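Local atomic coordinates of nucleoside-diphosphate-sugar epimerase (Pseudomonas aeruginosa, PDB entry 2X4G), a protein that probably acts as an NAD(P)-dependent enzyme on nucleoside-diphosphate sugars, as a member of the epimerase/dehydratase family with a Rossmann fold. Residues T321-D324 and D325-R329; N215-A219 and A220-R224; Q51-A54 and Y55-P58; R309-R312 and E313-F317. All coordinates share one frame; numbering follows the deposited sequence.

Contact 1: T321-D324 and D325-R329; sequences TALD and DTLLR
Thr321 and Arg329 send their side chains toward each other from opposite directions, and the methyl CG2 of Thr321 meets the guanidinium at its edge, in the plane of the group, 3.6 Å from Arg329 NH2. The same methyl lies 3.7 Å from Thr326 OG1, the two threonine side chains crossing at about a right angle. The bend of Arg329 at chi3 (-60°) turns the guanidinium back along the helix, so that one of its faces lies over Asp325 O and Thr326 CA. From there Arg329 NH1 forms a salt bridge to Asp218, whose OD1 is also hydrogen-bonded to Thr326 OG1. A threonine suits position 326 because its short side chain carries a hydroxyl to this buried acid.

This is the first turn of helix 323-336, with Ala322 at the N-cap. Alanine has no side-chain acceptor to offer the amides of the first turn, and within this turn its carbonyl receives two weak bonds, from Asp325 N and Thr326 N. The regular pattern starts one residue later, where Leu327 N donates almost straight (176°) to Leu323 O at 3.0 Å, and Leu328 N follows with 2.7 Å to Asp324 O. The acids Asp324 and Asp325 near this N-terminus probably interact favourably with the helix dipole, and Asp324 also bridges to Arg254.

On the inner face, Leu323 and Leu327 cross obliquely, Leu323 CD1 lying 4.1 Å from Leu327 CG. Branched and apolar, the pair fits between helix 248-259, touched through Arg254, Ile255 and Leu258, and strand 238-247, where Leu323 packs on His244 and Leu246.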
ATOM      1  N   THR A 321     -16.562  33.633   3.057  1.00 39.53           N
ATOM      2  CA  THR A 321     -17.370  32.817   2.137  1.00 39.15           C
ATOM      3  C   THR A 321     -18.091  31.692   2.881  1.00 39.30           C
ATOM      4  O   THR A 321     -17.490  30.983   3.659  1.00 39.07           O
ATOM      5  CB  THR A 321     -16.477  32.216   0.993  1.00 38.37           C
ATOM      6  OG1 THR A 321     -15.702  33.262   0.399  1.00 39.15           O
ATOM      7  CG2 THR A 321     -17.291  31.558  -0.095  1.00 36.05           C
ATOM      8  N   ALA A 322     -19.392  31.546   2.650  1.00 40.26           N
ATOM      9  CA  ALA A 322     -20.145  30.416   3.195  1.00 40.52           C
ATOM     10  C   ALA A 322     -19.552  29.145   2.628  1.00 40.00           C
ATOM     11  O   ALA A 322     -19.187  29.117   1.455  1.00 39.43           O
ATOM     12  CB  ALA A 322     -21.603  30.512   2.823  1.00 40.39           C
ATOM     13  N   LEU A 323     -19.454  28.113   3.466  1.00 40.64           N
ATOM     14  CA  LEU A 323     -18.957  26.794   3.051  1.00 40.84           C
ATOM     15  C   LEU A 323     -19.739  26.167   1.927  1.00 41.75           C
ATOM     16  O   LEU A 323     -19.178  25.446   1.147  1.00 41.36           O
ATOM     17  CB  LEU A 323     -19.004  25.804   4.216  1.00 41.11           C
ATOM     18  CG  LEU A 323     -18.416  24.416   3.942  1.00 39.64           C
ATOM     19  CD1 LEU A 323     -16.979  24.526   3.397  1.00 36.10           C
ATOM     20  CD2 LEU A 323     -18.464  23.603   5.223  1.00 38.09           C
ATOM     21  N   ASP A 324     -21.046  26.405   1.882  1.00 43.88           N
ATOM     22  CA  ASP A 324     -21.896  25.813   0.855  1.00 45.09           C
ATOM     23  C   ASP A 324     -21.552  26.412  -0.491  1.00 44.86           C
ATOM     24  O   ASP A 324     -21.586  25.709  -1.512  1.00 45.44           O
ATOM     25  CB  ASP A 324     -23.380  26.089   1.131  1.00 46.66           C
ATOM     26  CG  ASP A 324     -24.001  25.110   2.107  1.00 49.78           C
ATOM     27  OD1 ASP A 324     -25.232  25.254   2.336  1.00 53.51           O
ATOM     28  OD2 ASP A 324     -23.293  24.209   2.632  1.00 51.88           O
ATOM     29  N   ASP A 325     -21.263  27.712  -0.502  1.00 44.43           N
ATOM     30  CA  ASP A 325     -20.935  28.407  -1.743  1.00 44.18           C
ATOM     31  C   ASP A 325     -19.637  27.833  -2.317  1.00 42.56           C
ATOM     32  O   ASP A 325     -19.499  27.701  -3.525  1.00 42.12           O
ATOM     33  CB  ASP A 325     -20.816  29.920  -1.522  1.00 44.69           C
ATOM     34  CG  ASP A 325     -22.115  30.542  -1.021  1.00 47.84           C
ATOM     35  OD1 ASP A 325     -23.009  30.827  -1.831  1.00 51.16           O
ATOM     36  OD2 ASP A 325     -22.258  30.743   0.203  1.00 52.54           O
ATOM     37  N   THR A 326     -18.707  27.468  -1.439  1.00 41.39           N
ATOM     38  CA  THR A 326     -17.437  26.880  -1.857  1.00 40.29           C
ATOM     39  C   THR A 326     -17.674  25.492  -2.393  1.00 40.33           C
ATOM     40  O   THR A 326     -17.266  25.181  -3.502  1.00 40.23           O
ATOM     41  CB  THR A 326     -16.481  26.763  -0.697  1.00 39.60           C
ATOM     42  OG1 THR A 326     -16.183  28.068  -0.216  1.00 40.20           O
ATOM     43  CG2 THR A 326     -15.228  26.069  -1.111  1.00 37.57           C
ATOM     44  N   LEU A 327     -18.350  24.665  -1.609  1.00 40.34           N
ATOM     45  CA  LEU A 327     -18.676  23.328  -2.057  1.00 41.19           C
ATOM     46  C   LEU A 327     -19.507  23.316  -3.328  1.00 41.86           C
ATOM     47  O   LEU A 327     -19.348  22.404  -4.111  1.00 42.97           O
ATOM     48  CB  LEU A 327     -19.419  22.522  -0.990  1.00 41.68           C
ATOM     49  CG  LEU A 327     -18.762  22.390   0.371  1.00 41.04           C
ATOM     50  CD1 LEU A 327     -19.670  21.558   1.252  1.00 40.48           C
ATOM     51  CD2 LEU A 327     -17.373  21.804   0.223  1.00 40.19           C
ATOM     52  N   LEU A 328     -20.403  24.283  -3.532  1.00 42.51           N
ATOM     53  CA  LEU A 328     -21.172  24.346  -4.794  1.00 42.89           C
ATOM     54  C   LEU A 328     -20.329  24.763  -5.998  1.00 42.58           C
ATOM     55  O   LEU A 328     -20.597  24.335  -7.120  1.00 43.70           O
ATOM     56  CB  LEU A 328     -22.391  25.258  -4.677  1.00 43.30           C
ATOM     57  CG  LEU A 328     -23.645  24.529  -4.175  1.00 44.49           C
ATOM     58  CD1 LEU A 328     -24.730  25.495  -3.733  1.00 44.45           C
ATOM     59  CD2 LEU A 328     -24.164  23.592  -5.247  1.00 44.47           C
ATOM     60  N   ARG A 329     -19.313  25.583  -5.782  1.00 41.58           N
ATOM     61  CA  ARG A 329     -18.566  26.143  -6.891  1.00 41.18           C
ATOM     62  C   ARG A 329     -17.630  25.065  -7.401  1.00 40.97           C
ATOM     63  O   ARG A 329     -17.427  24.915  -8.606  1.00 41.31           O
ATOM     64  CB  ARG A 329     -17.789  27.358  -6.422  1.00 41.05           C
ATOM     65  CG  ARG A 329     -17.497  28.386  -7.486  1.00 42.26           C
ATOM     66  CD  ARG A 329     -16.571  29.464  -6.955  1.00 42.98           C
ATOM     67  NE  ARG A 329     -17.187  30.135  -5.809  1.00 44.79           N
ATOM     68  CZ  ARG A 329     -16.632  30.300  -4.603  1.00 44.70           C
ATOM     69  NH1 ARG A 329     -15.394  29.890  -4.318  1.00 42.49           N
ATOM     70  NH2 ARG A 329     -17.337  30.914  -3.665  1.00 47.06           N
TER

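Contact 2: N215-A219 and A220-R224; sequences NVIDA and AEAGR
With CG of Asp218 anti to its own nitrogen (chi1 174°), the carboxylate swings forward over the first turn of the helix, while chi1 of -44° in Glu221 lays that residue's CG beside its backbone N. The two side chains cross at about a right angle, with carboxylate planes 83° apart and Asp218 OD2 3.3 Å from Glu221 CG. Asp218 is the N-cap of helix 219-232: its OD2 accepts from Glu221 N at 3.2 Å, using the anti lone pair, and so satisfies one of the amides that lack an acceptor at a helix start. Aspartate is a classic choice here, being short and negatively charged at the positive end of the helix dipole. Regular helical bonding begins with Ala222 N to Asp218 O (2.9 Å) and Gly223 N to Ala219 O (3.1 Å).

Behind the cap, Ile217 CD1 packs 3.4 Å from Ala222 CB, joining strand 213-218 to the helix as it turns away at nearly a right angle. The small side chains of Ala219 (on Leu24 and His28) and Ala222 (on Leu25) are consistent with the close approach of helix 24-35.

The two acids do not compete, since each has its own partners. Asp218 OD1 is held by Thr326 and Arg329 of helix 323-336, and Glu221 OE2 accepts from Ser319 OG and the amides of Thr320 and Thr321. Such donors would probably favour the ionised form of both carboxylates despite their burial.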
ATOM      1  N   ASN A 215      -9.817  21.498   9.138  1.00 43.88           N
ATOM      2  CA  ASN A 215     -10.102  22.855   8.660  1.00 42.22           C
ATOM      3  C   ASN A 215     -10.068  22.907   7.146  1.00 40.75           C
ATOM      4  O   ASN A 215      -9.064  22.532   6.514  1.00 40.15           O
ATOM      5  CB  ASN A 215      -9.126  23.886   9.204  1.00 42.10           C
ATOM      6  CG  ASN A 215      -9.566  25.326   8.898  1.00 42.21           C
ATOM      7  OD1 ASN A 215      -9.124  25.916   7.917  1.00 41.64           O
ATOM      8  ND2 ASN A 215     -10.445  25.883   9.733  1.00 41.06           N
ATOM      9  N   VAL A 216     -11.179  23.382   6.587  1.00 39.50           N
ATOM     10  CA  VAL A 216     -11.383  23.501   5.156  1.00 38.15           C
ATOM     11  C   VAL A 216     -11.377  24.978   4.781  1.00 37.21           C
ATOM     12  O   VAL A 216     -11.894  25.798   5.536  1.00 37.80           O
ATOM     13  CB  VAL A 216     -12.723  22.864   4.777  1.00 38.31           C
ATOM     14  CG1 VAL A 216     -13.191  23.310   3.394  1.00 38.38           C
ATOM     15  CG2 VAL A 216     -12.585  21.374   4.826  1.00 38.33           C
ATOM     16  N   ILE A 217     -10.785  25.316   3.636  1.00 35.85           N
ATOM     17  CA  ILE A 217     -10.704  26.708   3.183  1.00 35.05           C
ATOM     18  C   ILE A 217     -11.007  26.829   1.700  1.00 34.70           C
ATOM     19  O   ILE A 217     -10.657  25.965   0.894  1.00 34.32           O
ATOM     20  CB  ILE A 217      -9.329  27.386   3.477  1.00 34.88           C
ATOM     21  CG1 ILE A 217      -9.444  28.911   3.259  1.00 33.96           C
ATOM     22  CG2 ILE A 217      -8.228  26.776   2.627  1.00 33.73           C
ATOM     23  CD1 ILE A 217      -8.176  29.642   3.133  1.00 32.18           C
ATOM     24  N   ASP A 218     -11.696  27.913   1.365  1.00 34.65           N
ATOM     25  CA  ASP A 218     -12.128  28.186   0.015  1.00 34.83           C
ATOM     26  C   ASP A 218     -10.872  28.523  -0.826  1.00 34.44           C
ATOM     27  O   ASP A 218      -9.975  29.228  -0.374  1.00 34.59           O
ATOM     28  CB  ASP A 218     -13.165  29.317   0.081  1.00 35.40           C
ATOM     29  CG  ASP A 218     -13.620  29.829  -1.284  1.00 36.97           C
ATOM     30  OD1 ASP A 218     -14.672  29.356  -1.755  1.00 40.37           O
ATOM     31  OD2 ASP A 218     -12.967  30.742  -1.860  1.00 37.17           O
ATOM     32  N   ALA A 219     -10.796  27.982  -2.031  1.00 33.84           N
ATOM     33  CA  ALA A 219      -9.609  28.130  -2.833  1.00 33.83           C
ATOM     34  C   ALA A 219      -9.345  29.597  -3.160  1.00 34.04           C
ATOM     35  O   ALA A 219      -8.214  30.073  -3.022  1.00 33.81           O
ATOM     36  CB  ALA A 219      -9.726  27.318  -4.103  1.00 33.08           C
ATOM     37  N   ALA A 220     -10.383  30.301  -3.605  1.00 34.51           N
ATOM     38  CA  ALA A 220     -10.229  31.696  -4.030  1.00 35.00           C
ATOM     39  C   ALA A 220      -9.630  32.503  -2.896  1.00 35.27           C
ATOM     40  O   ALA A 220      -8.717  33.278  -3.113  1.00 36.24           O
ATOM     41  CB  ALA A 220     -11.580  32.309  -4.490  1.00 34.79           C
ATOM     42  N   GLU A 221     -10.120  32.288  -1.685  1.00 35.63           N
ATOM     43  CA  GLU A 221      -9.626  33.015  -0.525  1.00 36.52           C
ATOM     44  C   GLU A 221      -8.204  32.621  -0.187  1.00 35.70           C
ATOM     45  O   GLU A 221      -7.375  33.504   0.056  1.00 36.59           O
ATOM     46  CB  GLU A 221     -10.516  32.818   0.720  1.00 37.04           C
ATOM     47  CG  GLU A 221     -11.985  32.916   0.433  1.00 40.72           C
ATOM     48  CD  GLU A 221     -12.750  33.767   1.411  1.00 44.64           C
ATOM     49  OE1 GLU A 221     -12.728  35.000   1.242  1.00 49.24           O
ATOM     50  OE2 GLU A 221     -13.416  33.205   2.307  1.00 47.77           O
ATOM     51  N   ALA A 222      -7.920  31.319  -0.148  1.00 34.94           N
ATOM     52  CA  ALA A 222      -6.583  30.846   0.252  1.00 34.65           C
ATOM     53  C   ALA A 222      -5.510  31.516  -0.616  1.00 34.43           C
ATOM     54  O   ALA A 222      -4.472  31.922  -0.127  1.00 33.80           O
ATOM     55  CB  ALA A 222      -6.494  29.335   0.192  1.00 33.92           C
ATOM     56  N   GLY A 223      -5.802  31.677  -1.898  1.00 34.70           N
ATOM     57  CA  GLY A 223      -4.951  32.459  -2.798  1.00 35.31           C
ATOM     58  C   GLY A 223      -4.735  33.903  -2.374  1.00 35.90           C
ATOM     59  O   GLY A 223      -3.644  34.434  -2.506  1.00 36.04           O
ATOM     60  N   ARG A 224      -5.778  34.550  -1.881  1.00 36.51           N
ATOM     61  CA  ARG A 224      -5.643  35.910  -1.421  1.00 37.92           C
ATOM     62  C   ARG A 224      -4.843  35.953  -0.121  1.00 38.16           C
ATOM     63  O   ARG A 224      -3.999  36.835   0.081  1.00 39.09           O
ATOM     64  CB  ARG A 224      -7.019  36.550  -1.277  1.00 38.74           C
ATOM     65  CG  ARG A 224      -7.730  36.690  -2.655  1.00 41.37           C
ATOM     66  CD  ARG A 224      -8.943  37.609  -2.655  1.00 42.12           C
ATOM     67  NE  ARG A 224     -10.099  36.894  -2.142  1.00 44.67           N
ATOM     68  CZ  ARG A 224     -11.037  36.302  -2.887  1.00 48.42           C
ATOM     69  NH1 ARG A 224     -11.001  36.322  -4.226  1.00 47.68           N
ATOM     70  NH2 ARG A 224     -12.038  35.676  -2.274  1.00 50.34           N
TER

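Contact 3: Q51-A54 and Y55-P58; sequences QRLA and YLEP
Leu53 with Leu56, and Ala54 with Glu57, make two successive tight turns of a 3-10 segment in the connection between strands 39-44 and 59-62 of the Rossmann sheet. Leu56 N donates to Leu53 O at 2.9 Å, and Glu57 N to Ala54 O at 2.7 Å. Both donors stand 47° out of the carbonyl plane, in keeping with the tight winding, which brings residues only three apart into bonding distance. Glu57 then takes positive phi (51°) and ends the turn. Proline fits next, for it has no N-H to satisfy and its ring lies along the carbonyls just used: Pro58 CD is 3.4 Å from Ala54 O and 3.5 Å from Leu53 O.

The ring of Tyr55 turns back alongside the preceding residues. Its CG sits between backbone N and carbonyl carbon (chi1 74°), which directs the ring edge at Arg52 O, 3.3 Å from Tyr55 CE1. Leu53 CD2 and Leu56 CD1, 4.3 Å apart, supply the apolar underside expected of buried leucines.

That underside rests on the domain: Leu53 and Pro58 touch Leu42, and Leu56 touches Leu40, two residues of strand 39-44. Helix 24-35 flanks the same segment, its His27 and Arg31 hydrogen-bonding to Tyr55 OH and its Arg34 to Leu56 O. Arg52 reaches Thr22 O in the glycine-rich turn between strand 15-19 and helix 24-35, where dinucleotide-binding folds of this family usually hold the cofactor's phosphates.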
ATOM      1  N   GLN A  51      -0.547  27.509 -20.429  1.00 48.67           N
ATOM      2  CA  GLN A  51      -1.506  28.211 -21.293  1.00 49.27           C
ATOM      3  C   GLN A  51      -2.951  28.203 -20.754  1.00 48.01           C
ATOM      4  O   GLN A  51      -3.782  28.949 -21.257  1.00 47.85           O
ATOM      5  CB  GLN A  51      -1.480  27.671 -22.733  1.00 50.70           C
ATOM      6  CG  GLN A  51      -1.717  26.151 -22.870  1.00 53.70           C
ATOM      7  CD  GLN A  51      -0.407  25.331 -23.092  1.00 57.95           C
ATOM      8  OE1 GLN A  51       0.489  25.310 -22.234  1.00 58.30           O
ATOM      9  NE2 GLN A  51      -0.318  24.647 -24.245  1.00 59.90           N
ATOM     10  N   ARG A  52      -3.249  27.380 -19.744  1.00 46.54           N
ATOM     11  CA  ARG A  52      -4.527  27.504 -19.030  1.00 45.72           C
ATOM     12  C   ARG A  52      -4.656  28.824 -18.273  1.00 44.13           C
ATOM     13  O   ARG A  52      -5.740  29.158 -17.829  1.00 43.53           O
ATOM     14  CB  ARG A  52      -4.735  26.370 -18.017  1.00 45.56           C
ATOM     15  CG  ARG A  52      -4.744  24.983 -18.612  1.00 48.26           C
ATOM     16  CD  ARG A  52      -5.684  23.981 -17.897  1.00 51.24           C
ATOM     17  NE  ARG A  52      -5.750  24.207 -16.463  1.00 53.97           N
ATOM     18  CZ  ARG A  52      -4.746  23.992 -15.617  1.00 56.72           C
ATOM     19  NH1 ARG A  52      -3.573  23.526 -16.049  1.00 58.06           N
ATOM     20  NH2 ARG A  52      -4.918  24.242 -14.323  1.00 57.14           N
ATOM     21  N   LEU A  53      -3.550  29.539 -18.089  1.00 43.19           N
ATOM     22  CA  LEU A  53      -3.537  30.796 -17.355  1.00 42.07           C
ATOM     23  C   LEU A  53      -3.300  32.006 -18.268  1.00 42.57           C
ATOM     24  O   LEU A  53      -3.156  33.147 -17.795  1.00 42.40           O
ATOM     25  CB  LEU A  53      -2.488  30.744 -16.236  1.00 41.19           C
ATOM     26  CG  LEU A  53      -2.954  30.008 -14.979  1.00 39.90           C
ATOM     27  CD1 LEU A  53      -3.123  28.543 -15.268  1.00 41.24           C
ATOM     28  CD2 LEU A  53      -1.977  30.196 -13.849  1.00 38.50           C
ATOM     29  N   ALA A  54      -3.295  31.773 -19.576  1.00 42.78           N
ATOM     30  CA  ALA A  54      -3.084  32.863 -20.531  1.00 43.47           C
ATOM     31  C   ALA A  54      -4.074  34.027 -20.331  1.00 42.84           C
ATOM     32  O   ALA A  54      -3.707  35.179 -20.492  1.00 43.80           O
ATOM     33  CB  ALA A  54      -3.148  32.337 -21.976  1.00 44.14           C
ATOM     34  N   TYR A  55      -5.312  33.721 -19.956  1.00 41.80           N
ATOM     35  CA  TYR A  55      -6.329  34.743 -19.687  1.00 41.15           C
ATOM     36  C   TYR A  55      -5.879  35.795 -18.653  1.00 41.08           C
ATOM     37  O   TYR A  55      -6.331  36.941 -18.710  1.00 41.33           O
ATOM     38  CB  TYR A  55      -7.664  34.099 -19.279  1.00 39.94           C
ATOM     39  CG  TYR A  55      -7.694  33.513 -17.874  1.00 38.56           C
ATOM     40  CD1 TYR A  55      -7.106  32.278 -17.590  1.00 36.02           C
ATOM     41  CD2 TYR A  55      -8.324  34.183 -16.830  1.00 37.30           C
ATOM     42  CE1 TYR A  55      -7.133  31.744 -16.326  1.00 35.32           C
ATOM     43  CE2 TYR A  55      -8.341  33.648 -15.543  1.00 36.64           C
ATOM     44  CZ  TYR A  55      -7.741  32.426 -15.301  1.00 35.46           C
ATOM     45  OH  TYR A  55      -7.753  31.882 -14.038  1.00 33.35           O
ATOM     46  N   LEU A  56      -4.975  35.428 -17.745  1.00 40.71           N
ATOM     47  CA  LEU A  56      -4.419  36.394 -16.782  1.00 41.10           C
ATOM     48  C   LEU A  56      -3.407  37.354 -17.420  1.00 42.41           C
ATOM     49  O   LEU A  56      -2.931  38.290 -16.762  1.00 42.35           O
ATOM     50  CB  LEU A  56      -3.768  35.681 -15.580  1.00 40.30           C
ATOM     51  CG  LEU A  56      -4.655  34.749 -14.728  1.00 39.56           C
ATOM     52  CD1 LEU A  56      -3.843  34.082 -13.641  1.00 37.12           C
ATOM     53  CD2 LEU A  56      -5.812  35.503 -14.125  1.00 38.65           C
ATOM     54  N   GLU A  57      -3.102  37.136 -18.701  1.00 44.01           N
ATOM     55  CA  GLU A  57      -2.087  37.901 -19.423  1.00 45.56           C
ATOM     56  C   GLU A  57      -0.805  37.917 -18.636  1.00 45.61           C
ATOM     57  O   GLU A  57      -0.281  38.983 -18.348  1.00 46.20           O
ATOM     58  CB  GLU A  57      -2.556  39.328 -19.704  1.00 46.52           C
ATOM     59  CG  GLU A  57      -3.687  39.389 -20.748  1.00 48.81           C
ATOM     60  CD  GLU A  57      -4.158  40.808 -21.022  1.00 51.21           C
ATOM     61  OE1 GLU A  57      -3.294  41.693 -21.161  1.00 51.23           O
ATOM     62  OE2 GLU A  57      -5.388  41.037 -21.102  1.00 53.36           O
ATOM     63  N   PRO A  58      -0.295  36.720 -18.291  1.00 45.50           N
ATOM     64  CA  PRO A  58       0.890  36.569 -17.467  1.00 45.49           C
ATOM     65  C   PRO A  58       2.129  36.738 -18.277  1.00 46.68           C
ATOM     66  O   PRO A  58       2.081  36.629 -19.491  1.00 47.58           O
ATOM     67  CB  PRO A  58       0.811  35.107 -17.018  1.00 44.98           C
ATOM     68  CG  PRO A  58       0.206  34.409 -18.180  1.00 45.12           C
ATOM     69  CD  PRO A  58      -0.738  35.420 -18.836  1.00 45.76           C
TER

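Contact 4: R309-R312 and E313-F317; sequences RKAR and EELGF
Backbone bonds between Ala311 and the residues Leu315 and Phe317 close the C-terminus of helix 309-315. The helix is regular at first, with Glu313 N donating to Arg309 O and Glu314 N to Lys310 O, both at 2.9 Å. At its end Ala311 O takes two donors from opposite faces of its plane, Leu315 N at 2.7 Å and Phe317 N at 3.2 Å, while Gly316 N makes a weak bond to Arg312 O. Gly316 has positive phi (78°), a conformation suited to glycine, and turns the chain out of the helix. The bond from Phe317 N reaches back six residues, consistent with the wider pi-type turn at 313-315.

Apolar contacts gather round the methyl of Ala311. Leu315 CD1 lies 4.0 Å from Ala311 CB, and Phe317, its CG anti to the backbone N, presents a ring edge to the same methyl, with CD1 at 4.1 Å. A small residue suits the spot where both larger ones converge.

The charged side chains do not bridge each other. Lys310, fully extended, runs past Glu314, touching Glu314 OE1 with CG (3.9 Å), but carries NZ on to Glu237. Glu314 in turn is held by Arg234 and the hydroxyl of Tyr239, and Arg312 makes a cation-pi contact with Phe318.

Ala311 and Phe317 pack on Leu241 of strand 238-247, and Leu315 on Tyr239. Phe317 and Leu315 also meet Met228 and Ala229 of helix 219-232, so this short helix is seated across both elements.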
ATOM      1  N   ARG A 309      -6.400  33.380  14.069  1.00 51.88           N
ATOM      2  CA  ARG A 309      -6.218  34.724  14.638  1.00 53.61           C
ATOM      3  C   ARG A 309      -4.965  35.471  14.170  1.00 53.05           C
ATOM      4  O   ARG A 309      -5.007  36.687  13.952  1.00 53.14           O
ATOM      5  CB  ARG A 309      -6.187  34.654  16.166  1.00 55.68           C
ATOM      6  CG  ARG A 309      -7.547  34.432  16.839  1.00 59.57           C
ATOM      7  CD  ARG A 309      -7.333  33.846  18.249  1.00 65.19           C
ATOM      8  NE  ARG A 309      -8.405  34.167  19.196  1.00 69.69           N
ATOM      9  CZ  ARG A 309      -8.387  33.820  20.485  1.00 73.56           C
ATOM     10  NH1 ARG A 309      -7.358  33.119  20.975  1.00 74.44           N
ATOM     11  NH2 ARG A 309      -9.402  34.159  21.286  1.00 74.90           N
ATOM     12  N   LYS A 310      -3.844  34.759  14.059  1.00 52.48           N
ATOM     13  CA  LYS A 310      -2.578  35.398  13.705  1.00 52.04           C
ATOM     14  C   LYS A 310      -2.746  36.062  12.354  1.00 51.06           C
ATOM     15  O   LYS A 310      -2.484  37.250  12.235  1.00 51.89           O
ATOM     16  CB  LYS A 310      -1.433  34.392  13.670  1.00 51.87           C
ATOM     17  CG  LYS A 310      -0.050  34.998  13.488  1.00 51.18           C
ATOM     18  CD  LYS A 310       1.017  33.919  13.613  1.00 50.56           C
ATOM     19  CE  LYS A 310       2.444  34.468  13.531  1.00 50.86           C
ATOM     20  NZ  LYS A 310       3.504  33.394  13.617  1.00 48.88           N
ATOM     21  N   ALA A 311      -3.212  35.311  11.354  1.00 49.48           N
ATOM     22  CA  ALA A 311      -3.439  35.869  10.004  1.00 48.69           C
ATOM     23  C   ALA A 311      -4.376  37.086  10.014  1.00 49.15           C
ATOM     24  O   ALA A 311      -4.138  38.078   9.326  1.00 49.42           O
ATOM     25  CB  ALA A 311      -3.998  34.807   9.067  1.00 47.21           C
ATOM     26  N   ARG A 312      -5.447  36.994  10.788  1.00 49.37           N
ATOM     27  CA  ARG A 312      -6.405  38.062  10.880  1.00 50.07           C
ATOM     28  C   ARG A 312      -5.823  39.352  11.433  1.00 51.51           C
ATOM     29  O   ARG A 312      -6.011  40.409  10.856  1.00 51.80           O
ATOM     30  CB  ARG A 312      -7.548  37.633  11.783  1.00 50.75           C
ATOM     31  CG  ARG A 312      -8.652  38.663  11.874  1.00 50.85           C
ATOM     32  CD  ARG A 312      -9.742  38.208  12.785  1.00 52.03           C
ATOM     33  NE  ARG A 312     -11.027  38.619  12.244  1.00 53.53           N
ATOM     34  CZ  ARG A 312     -11.998  37.793  11.885  1.00 53.37           C
ATOM     35  NH1 ARG A 312     -11.866  36.477  12.020  1.00 52.28           N
ATOM     36  NH2 ARG A 312     -13.121  38.290  11.392  1.00 54.19           N
ATOM     37  N   GLU A 313      -5.138  39.264  12.566  1.00 52.77           N
ATOM     38  CA  GLU A 313      -4.604  40.447  13.229  1.00 54.30           C
ATOM     39  C   GLU A 313      -3.411  41.040  12.465  1.00 53.42           C
ATOM     40  O   GLU A 313      -3.335  42.242  12.261  1.00 53.60           O
ATOM     41  CB  GLU A 313      -4.241  40.101  14.674  1.00 55.88           C
ATOM     42  CG  GLU A 313      -5.481  39.637  15.491  1.00 59.07           C
ATOM     43  CD  GLU A 313      -5.197  39.414  16.995  1.00 63.36           C
ATOM     44  OE1 GLU A 313      -5.339  38.250  17.460  1.00 63.80           O
ATOM     45  OE2 GLU A 313      -4.844  40.400  17.700  1.00 65.57           O
ATOM     46  N   GLU A 314      -2.513  40.188  12.001  1.00 52.08           N
ATOM     47  CA  GLU A 314      -1.329  40.654  11.311  1.00 51.70           C
ATOM     48  C   GLU A 314      -1.579  40.929   9.847  1.00 50.25           C
ATOM     49  O   GLU A 314      -1.175  41.963   9.345  1.00 50.42           O
ATOM     50  CB  GLU A 314      -0.207  39.635  11.456  1.00 51.66           C
ATOM     51  CG  GLU A 314       0.093  39.321  12.918  1.00 53.45           C
ATOM     52  CD  GLU A 314       1.526  38.888  13.182  1.00 54.93           C
ATOM     53  OE1 GLU A 314       1.775  38.394  14.303  1.00 55.19           O
ATOM     54  OE2 GLU A 314       2.399  39.029  12.290  1.00 55.57           O
ATOM     55  N   LEU A 315      -2.247  40.013   9.159  1.00 48.80           N
ATOM     56  CA  LEU A 315      -2.392  40.127   7.694  1.00 47.76           C
ATOM     57  C   LEU A 315      -3.647  40.862   7.251  1.00 47.46           C
ATOM     58  O   LEU A 315      -3.716  41.325   6.124  1.00 47.59           O
ATOM     59  CB  LEU A 315      -2.335  38.752   7.014  1.00 46.22           C
ATOM     60  CG  LEU A 315      -1.164  37.878   7.470  1.00 45.83           C
ATOM     61  CD1 LEU A 315      -1.196  36.510   6.816  1.00 44.23           C
ATOM     62  CD2 LEU A 315       0.152  38.598   7.201  1.00 45.21           C
ATOM     63  N   GLY A 316      -4.618  40.995   8.143  1.00 47.39           N
ATOM     64  CA  GLY A 316      -5.941  41.444   7.761  1.00 47.13           C
ATOM     65  C   GLY A 316      -6.745  40.322   7.116  1.00 46.18           C
ATOM     66  O   GLY A 316      -7.825  40.559   6.573  1.00 46.28           O
ATOM     67  N   PHE A 317      -6.250  39.087   7.189  1.00 45.29           N
ATOM     68  CA  PHE A 317      -6.913  38.004   6.479  1.00 43.91           C
ATOM     69  C   PHE A 317      -7.904  37.200   7.297  1.00 43.62           C
ATOM     70  O   PHE A 317      -7.629  36.781   8.412  1.00 43.82           O
ATOM     71  CB  PHE A 317      -5.926  37.018   5.886  1.00 43.04           C
ATOM     72  CG  PHE A 317      -6.598  35.823   5.301  1.00 42.29           C
ATOM     73  CD1 PHE A 317      -6.806  34.688   6.066  1.00 41.17           C
ATOM     74  CD2 PHE A 317      -7.099  35.864   4.010  1.00 41.72           C
ATOM     75  CE1 PHE A 317      -7.459  33.600   5.539  1.00 41.19           C
ATOM     76  CE2 PHE A 317      -7.757  34.776   3.478  1.00 41.48           C
ATOM     77  CZ  PHE A 317      -7.947  33.645   4.249  1.00 41.70           C
TER

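Along the chain the order is contact 3, contact 2, contact 4, contact 1. Contact 2 is the hub, its centre 11 Å from that of contact 1 and 14 Å from that of contact 4, and it touches both. It meets contact 1 through Asp218, while the Ile217 methyl CD1 and the Glu221 carbonyl pack against the Phe317 ring of contact 4. The C-terminal helices 309-315 and 323-336 are thus fastened to strand 213-218 of the mixed sheet and to helix 219-232. Contact 3 stands apart, in the connection between strands 39-44 and 59-62, the latter an edge strand of the same sheet, with nearest atoms about 10 Å from contact 2 and about 18 Å from contact 4.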